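Local coordinates for dual specificity protein phosphatase 14 (Homo sapiens, PDB 2WGP) that removes phosphate from tyrosine, serine and threonine residues of proteins, inactivating the MAP kinases ERK, JNK and p38 and damping T-cell receptor signalling, at residues I147-V151 / G152-Q156; Q156-D159 / Y160-L164. One frame throughout, in Å; residues are numbered along the deposited sequence.

Both contacts lie at and along one helix, 151-165, inside the catalytic domain of this dual specificity phosphatase. Interaction 1 comes first in the chain: residues 147-150 are loop, following helix 133-143, and Val151 opens the helix. Interaction 2 takes over at Gln156, the residue they share, and runs to Leu164 near the far end. Their centres are about 12 Å apart, and apart from the shared residue the two do not touch. The helix thus has one end near the catalytic site, with the side chain of Phe153 about 8 Å from that of Cys110, and one end away from it, where Asp159 and Arg162 form salt bridges with a neighbouring subunit.

Interaction 1: residues I147-V151 / G152-Q156; sequences IRPNV and GFWRQ
Residues 147-150 are loop, Val151 opens helix 151-165, and Asn150 stands at its N-cap. Trp154 N bonds to Asn150 O at 3.1 Å in the carbonyl plane, and Arg155 N to Val151 O at 3.0 Å: the first turn of i to i+4 bonds, which begins at the cap residue. The capping bond is made by a side chain: Phe153 N gives to Asn150 OD1 at 3.0 Å, nearly straight at 167° but reaching the oxygen from above its carbonyl plane. Asparagine suits the cap because its short side chain carries both an oxygen to accept from Phe153 N and an NH2 to serve Asp79 and the ring. Its chi1 of 75° sets CG between backbone N and carbonyl carbon, curling the amide back over the helix start. There ND2 lies 3.2 Å above the centre of the Phe153 ring, the amide inclined 39° to it, while also bonding Asp79. Pro149, stiff and apolar, lays CB 3.6 Å from Trp154 NE1, and its carbonyl O comes to the indole edge, 3.4 Å from Trp154 CD1. Tyr184 OH bonds both that carbonyl and NE1. A leucine in place of Asn150 would probably leave the Phe153 N-H without its cap and Asp79 without its amide partner. One asparagine thus joins the helix start to the surroundings of the catalytic pocket: its oxygen caps the N-terminus, its nitrogen bonds Asp79.

Interaction 2: residues Q156-D159 / Y160-L164; sequences QLID and YERQL
Asp159 reaches along the helix surface to the end of Gln163, one turn on, where its OD1 accepts from Gln163 NE2 at 2.7 Å. A short acceptor and a longer amide donor, one turn apart, can span the helix surface in this way. The amide nitrogen meets OD1 nearly end-on to the C-O bond, but the N-H is bent (143°) and the carboxylate and amide planes stand 70° apart. With CG of Asp159 opposite its backbone N (chi1 -168°), the carboxylate leans along the helix to where the extended Gln163 ends; CG of Gln163 rests 3.3 Å from Asp159 O. Asp159 OD2 is 4.1 Å from Arg162 NH1, beyond a salt bridge. The guanidinium instead pairs with Asp159 of a neighbouring subunit, and Arg162 of that neighbouring subunit returns the salt bridge to Asp159 OD1. Gln163 NE2 also bonds Tyr177 OH of yet another subunit. This is a regular alpha-helix, part of 151-165 in the phosphatase catalytic domain, with i to i+4 backbone bonds such as Glu161 N to Leu157 O at 2.8 Å. The side bearing Leu157 and Glu161 faces the interior: Leu157 packs on helices 116-129 and 133-143, and Glu161, though buried, bonds Thr169 and the backbone N of Leu133. Arg162 CG lies 3.3 Å from Ile158 O, the carbonyl its own N-H bonds to. Tyr160 CB comes 3.6 Å from Gln156 O, while the phenol OH bonds Asp90.

Interaction 1: residues I147-V151 / G152-Q156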
ATOM      1  N   ILE A 147      21.125  17.218 -11.482  1.00 23.61           N
ATOM      2  CA  ILE A 147      19.698  17.235 -11.115  1.00 23.82           C
ATOM      3  C   ILE A 147      19.029  15.884 -11.338  1.00 23.88           C
ATOM      4  O   ILE A 147      19.374  15.118 -12.267  1.00 24.50           O
ATOM      5  CB  ILE A 147      18.856  18.400 -11.738  1.00 23.23           C
ATOM      6  CG1 ILE A 147      18.625  18.265 -13.263  1.00 24.79           C
ATOM      7  CG2 ILE A 147      19.462  19.753 -11.335  1.00 22.64           C
ATOM      8  CD1 ILE A 147      17.232  18.770 -13.700  1.00 25.02           C
ATOM      9  N   ARG A 148      18.101  15.593 -10.448  1.00 23.55           N
ATOM     10  CA  ARG A 148      17.411  14.301 -10.392  1.00 23.88           C
ATOM     11  C   ARG A 148      16.165  14.410  -9.494  1.00 23.33           C
ATOM     12  O   ARG A 148      16.141  13.913  -8.381  1.00 23.63           O
ATOM     13  CB  ARG A 148      18.371  13.232  -9.861  1.00 23.92           C
ATOM     14  CG  ARG A 148      17.895  11.825 -10.054  1.00 23.62           C
ATOM     15  CD  ARG A 148      18.344  11.246 -11.341  1.00 23.48           C
ATOM     16  NE  ARG A 148      17.986   9.847 -11.462  1.00 22.84           N
ATOM     17  CZ  ARG A 148      18.214   9.091 -12.532  1.00 22.96           C
ATOM     18  NH1 ARG A 148      18.755   9.615 -13.611  1.00 23.16           N
ATOM     19  NH2 ARG A 148      17.891   7.794 -12.508  1.00 23.67           N
ATOM     20  N   PRO A 149      15.113  15.077  -9.990  1.00 24.21           N
ATOM     21  CA  PRO A 149      13.871  15.145  -9.227  1.00 23.71           C
ATOM     22  C   PRO A 149      13.391  13.755  -8.863  1.00 23.54           C
ATOM     23  O   PRO A 149      13.597  12.786  -9.616  1.00 23.64           O
ATOM     24  CB  PRO A 149      12.907  15.803 -10.202  1.00 24.01           C
ATOM     25  CG  PRO A 149      13.791  16.678 -11.049  1.00 23.93           C
ATOM     26  CD  PRO A 149      15.019  15.834 -11.251  1.00 23.91           C
ATOM     27  N   ASN A 150      12.818  13.616  -7.681  1.00 23.07           N
ATOM     28  CA  ASN A 150      12.391  12.298  -7.267  1.00 22.49           C
ATOM     29  C   ASN A 150      11.182  11.858  -8.108  1.00 22.55           C
ATOM     30  O   ASN A 150      10.631  12.666  -8.829  1.00 22.62           O
ATOM     31  CB  ASN A 150      12.181  12.229  -5.751  1.00 22.92           C
ATOM     32  CG  ASN A 150      10.917  12.899  -5.286  1.00 21.25           C
ATOM     33  OD1 ASN A 150       9.830  12.623  -5.787  1.00 23.37           O
ATOM     34  ND2 ASN A 150      11.044  13.734  -4.267  1.00 24.90           N
ATOM     35  N   VAL A 151      10.795  10.582  -8.079  1.00 23.47           N
ATOM     36  CA  VAL A 151       9.743  10.124  -9.021  1.00 23.48           C
ATOM     37  C   VAL A 151       8.358  10.733  -8.776  1.00 23.51           C
ATOM     38  O   VAL A 151       7.593  10.914  -9.737  1.00 23.49           O
ATOM     39  CB  VAL A 151       9.656   8.590  -9.121  1.00 24.03           C
ATOM     40  CG1 VAL A 151      10.974   8.055  -9.751  1.00 24.68           C
ATOM     41  CG2 VAL A 151       9.334   7.966  -7.747  1.00 25.50           C
ATOM     42  N   GLY A 152       8.044  11.057  -7.513  1.00 22.20           N
ATOM     43  CA  GLY A 152       6.781  11.735  -7.185  1.00 22.27           C
ATOM     44  C   GLY A 152       6.725  13.149  -7.738  1.00 22.39           C
ATOM     45  O   GLY A 152       5.696  13.599  -8.304  1.00 22.74           O
ATOM     46  N   PHE A 153       7.850  13.849  -7.624  1.00 22.72           N
ATOM     47  CA  PHE A 153       7.986  15.163  -8.221  1.00 21.78           C
ATOM     48  C   PHE A 153       7.773  15.094  -9.741  1.00 21.80           C
ATOM     49  O   PHE A 153       7.133  15.975 -10.310  1.00 20.75           O
ATOM     50  CB  PHE A 153       9.351  15.795  -7.877  1.00 22.22           C
ATOM     51  CG  PHE A 153       9.536  16.169  -6.403  1.00 21.89           C
ATOM     52  CD1 PHE A 153      10.747  16.709  -5.978  1.00 23.62           C
ATOM     53  CD2 PHE A 153       8.521  16.029  -5.467  1.00 22.96           C
ATOM     54  CE1 PHE A 153      10.951  17.088  -4.662  1.00 21.74           C
ATOM     55  CE2 PHE A 153       8.717  16.405  -4.124  1.00 23.05           C
ATOM     56  CZ  PHE A 153       9.936  16.931  -3.723  1.00 20.53           C
ATOM     57  N   TRP A 154       8.345  14.086 -10.399  1.00 21.43           N
ATOM     58  CA  TRP A 154       8.078  13.818 -11.809  1.00 21.91           C
ATOM     59  C   TRP A 154       6.586  13.641 -12.134  1.00 22.00           C
ATOM     60  O   TRP A 154       6.111  14.258 -13.075  1.00 22.63           O
ATOM     61  CB  TRP A 154       8.909  12.635 -12.328  1.00 21.50           C
ATOM     62  CG  TRP A 154      10.249  13.082 -12.797  1.00 21.76           C
ATOM     63  CD1 TRP A 154      11.433  12.888 -12.175  1.00 22.31           C
ATOM     64  CD2 TRP A 154      10.534  13.822 -13.989  1.00 19.50           C
ATOM     65  NE1 TRP A 154      12.450  13.450 -12.900  1.00 24.06           N
ATOM     66  CE2 TRP A 154      11.925  14.042 -14.017  1.00 23.12           C
ATOM     67  CE3 TRP A 154       9.744  14.329 -15.035  1.00 21.51           C
ATOM     68  CZ2 TRP A 154      12.558  14.738 -15.056  1.00 23.61           C
ATOM     69  CZ3 TRP A 154      10.382  15.006 -16.079  1.00 21.51           C
ATOM     70  CH2 TRP A 154      11.771  15.202 -16.076  1.00 22.24           C
ATOM     71  N   ARG A 155       5.874  12.802 -11.387  1.00 22.78           N
ATOM     72  CA  ARG A 155       4.403  12.664 -11.542  1.00 23.43           C
ATOM     73  C   ARG A 155       3.721  14.038 -11.484  1.00 23.44           C
ATOM     74  O   ARG A 155       2.875  14.361 -12.308  1.00 21.91           O
ATOM     75  CB  ARG A 155       3.788  11.742 -10.486  1.00 23.78           C
ATOM     76  CG  ARG A 155       4.182  10.295 -10.616  1.00 29.14           C
ATOM     77  CD  ARG A 155       3.318   9.380  -9.734  1.00 34.06           C
ATOM     78  NE  ARG A 155       3.529   9.558  -8.291  1.00 38.64           N
ATOM     79  CZ  ARG A 155       4.464   8.953  -7.544  1.00 42.12           C
ATOM     80  NH1 ARG A 155       5.349   8.111  -8.079  1.00 44.67           N
ATOM     81  NH2 ARG A 155       4.515   9.212  -6.242  1.00 42.58           N
ATOM     82  N   GLN A 156       4.161  14.864 -10.550  1.00 22.86           N
ATOM     83  CA  GLN A 156       3.539  16.165 -10.344  1.00 23.40           C
ATOM     84  C   GLN A 156       3.875  17.126 -11.475  1.00 23.15           C
ATOM     85  O   GLN A 156       3.000  17.860 -11.948  1.00 24.67           O
ATOM     86  CB  GLN A 156       3.927  16.723  -8.967  1.00 22.59           C
ATOM     87  CG  GLN A 156       3.396  15.889  -7.797  1.00 23.86           C
ATOM     88  CD  GLN A 156       3.787  16.427  -6.435  1.00 24.13           C
ATOM     89  OE1 GLN A 156       3.540  17.601  -6.132  1.00 23.81           O
ATOM     90  NE2 GLN A 156       4.361  15.560  -5.577  1.00 26.70           N
TER

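Interaction 2: residues Q156-D159 / Y160-L164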
ATOM      1  N   GLN A 156       4.161  14.864 -10.550  1.00 22.86           N
ATOM      2  CA  GLN A 156       3.539  16.165 -10.344  1.00 23.40           C
ATOM      3  C   GLN A 156       3.875  17.126 -11.475  1.00 23.15           C
ATOM      4  O   GLN A 156       3.000  17.860 -11.948  1.00 24.67           O
ATOM      5  CB  GLN A 156       3.927  16.723  -8.967  1.00 22.59           C
ATOM      6  CG  GLN A 156       3.396  15.889  -7.797  1.00 23.86           C
ATOM      7  CD  GLN A 156       3.787  16.427  -6.435  1.00 24.13           C
ATOM      8  OE1 GLN A 156       3.540  17.601  -6.132  1.00 23.81           O
ATOM      9  NE2 GLN A 156       4.361  15.560  -5.577  1.00 26.70           N
ATOM     10  N   LEU A 157       5.136  17.121 -11.929  1.00 23.84           N
ATOM     11  CA  LEU A 157       5.538  17.924 -13.100  1.00 23.41           C
ATOM     12  C   LEU A 157       4.771  17.552 -14.369  1.00 22.63           C
ATOM     13  O   LEU A 157       4.420  18.427 -15.168  1.00 21.77           O
ATOM     14  CB  LEU A 157       7.042  17.758 -13.376  1.00 23.51           C
ATOM     15  CG  LEU A 157       7.976  18.529 -12.448  1.00 23.27           C
ATOM     16  CD1 LEU A 157       9.388  18.062 -12.638  1.00 21.74           C
ATOM     17  CD2 LEU A 157       7.831  20.047 -12.625  1.00 22.81           C
ATOM     18  N   ILE A 158       4.540  16.254 -14.557  1.00 22.53           N
ATOM     19  CA  ILE A 158       3.828  15.733 -15.735  1.00 22.62           C
ATOM     20  C   ILE A 158       2.377  16.212 -15.734  1.00 22.76           C
ATOM     21  O   ILE A 158       1.862  16.626 -16.764  1.00 21.31           O
ATOM     22  CB  ILE A 158       3.887  14.188 -15.841  1.00 22.87           C
ATOM     23  CG1 ILE A 158       5.287  13.734 -16.267  1.00 22.00           C
ATOM     24  CG2 ILE A 158       2.827  13.678 -16.871  1.00 21.18           C
ATOM     25  CD1 ILE A 158       5.624  12.222 -15.991  1.00 21.15           C
ATOM     26  N   ASP A 159       1.733  16.158 -14.566  1.00 23.63           N
ATOM     27  CA  ASP A 159       0.381  16.710 -14.415  1.00 23.89           C
ATOM     28  C   ASP A 159       0.357  18.203 -14.731  1.00 23.15           C
ATOM     29  O   ASP A 159      -0.511  18.651 -15.460  1.00 22.53           O
ATOM     30  CB  ASP A 159      -0.199  16.439 -13.007  1.00 24.40           C
ATOM     31  CG  ASP A 159      -1.693  16.750 -12.932  1.00 26.09           C
ATOM     32  OD1 ASP A 159      -2.047  17.939 -12.847  1.00 25.90           O
ATOM     33  OD2 ASP A 159      -2.518  15.813 -12.986  1.00 25.81           O
ATOM     34  N   TYR A 160       1.315  18.957 -14.195  1.00 23.24           N
ATOM     35  CA  TYR A 160       1.396  20.409 -14.414  1.00 23.61           C
ATOM     36  C   TYR A 160       1.635  20.742 -15.885  1.00 23.66           C
ATOM     37  O   TYR A 160       1.000  21.646 -16.429  1.00 23.40           O
ATOM     38  CB  TYR A 160       2.506  21.004 -13.565  1.00 23.60           C
ATOM     39  CG  TYR A 160       2.556  22.520 -13.498  1.00 25.28           C
ATOM     40  CD1 TYR A 160       1.444  23.266 -13.063  1.00 25.98           C
ATOM     41  CD2 TYR A 160       3.733  23.206 -13.813  1.00 24.72           C
ATOM     42  CE1 TYR A 160       1.504  24.639 -12.948  1.00 24.68           C
ATOM     43  CE2 TYR A 160       3.794  24.586 -13.733  1.00 26.13           C
ATOM     44  CZ  TYR A 160       2.680  25.294 -13.291  1.00 26.63           C
ATOM     45  OH  TYR A 160       2.786  26.643 -13.185  1.00 28.14           O
ATOM     46  N   GLU A 161       2.521  19.976 -16.531  1.00 23.42           N
ATOM     47  CA  GLU A 161       2.730  20.113 -17.977  1.00 23.63           C
ATOM     48  C   GLU A 161       1.423  19.920 -18.747  1.00 23.68           C
ATOM     49  O   GLU A 161       1.106  20.698 -19.651  1.00 24.05           O
ATOM     50  CB  GLU A 161       3.759  19.122 -18.489  1.00 23.47           C
ATOM     51  CG  GLU A 161       4.092  19.377 -20.000  1.00 21.64           C
ATOM     52  CD  GLU A 161       4.923  18.308 -20.667  1.00 23.42           C
ATOM     53  OE1 GLU A 161       4.942  17.157 -20.191  1.00 21.84           O
ATOM     54  OE2 GLU A 161       5.582  18.641 -21.699  1.00 23.26           O
ATOM     55  N   ARG A 162       0.663  18.884 -18.382  1.00 25.01           N
ATOM     56  CA  ARG A 162      -0.620  18.604 -19.036  1.00 25.44           C
ATOM     57  C   ARG A 162      -1.615  19.751 -18.820  1.00 25.57           C
ATOM     58  O   ARG A 162      -2.365  20.100 -19.742  1.00 25.20           O
ATOM     59  CB  ARG A 162      -1.231  17.280 -18.549  1.00 26.29           C
ATOM     60  CG  ARG A 162      -0.491  15.992 -18.975  1.00 28.47           C
ATOM     61  CD  ARG A 162      -1.024  14.753 -18.177  1.00 32.49           C
ATOM     62  NE  ARG A 162      -2.373  14.374 -18.640  1.00 35.01           N
ATOM     63  CZ  ARG A 162      -3.418  14.046 -17.867  1.00 34.44           C
ATOM     64  NH1 ARG A 162      -3.337  14.030 -16.542  1.00 36.19           N
ATOM     65  NH2 ARG A 162      -4.564  13.733 -18.438  1.00 30.29           N
ATOM     66  N   GLN A 163      -1.621  20.332 -17.615  1.00 25.48           N
ATOM     67  CA  GLN A 163      -2.467  21.495 -17.315  1.00 25.81           C
ATOM     68  C   GLN A 163      -2.077  22.694 -18.223  1.00 25.03           C
ATOM     69  O   GLN A 163      -2.932  23.413 -18.744  1.00 24.61           O
ATOM     70  CB  GLN A 163      -2.324  21.926 -15.849  1.00 25.94           C
ATOM     71  CG  GLN A 163      -2.825  20.950 -14.797  1.00 29.46           C
ATOM     72  CD  GLN A 163      -2.480  21.426 -13.374  1.00 31.05           C
ATOM     73  OE1 GLN A 163      -2.795  22.561 -13.025  1.00 35.94           O
ATOM     74  NE2 GLN A 163      -1.783  20.590 -12.587  1.00 26.51           N
ATOM     75  N   LEU A 164      -0.777  22.909 -18.392  1.00 25.21           N
ATOM     76  CA  LEU A 164      -0.295  24.042 -19.187  1.00 25.31           C
ATOM     77  C   LEU A 164      -0.475  23.861 -20.711  1.00 25.92           C
ATOM     78  O   LEU A 164      -0.881  24.808 -21.419  1.00 24.76           O
ATOM     79  CB  LEU A 164       1.171  24.341 -18.869  1.00 25.28           C
ATOM     80  CG  LEU A 164       1.562  24.899 -17.497  1.00 25.46           C
ATOM     81  CD1 LEU A 164       3.080  25.034 -17.392  1.00 23.90           C
ATOM     82  CD2 LEU A 164       0.915  26.250 -17.225  1.00 27.57           C
TER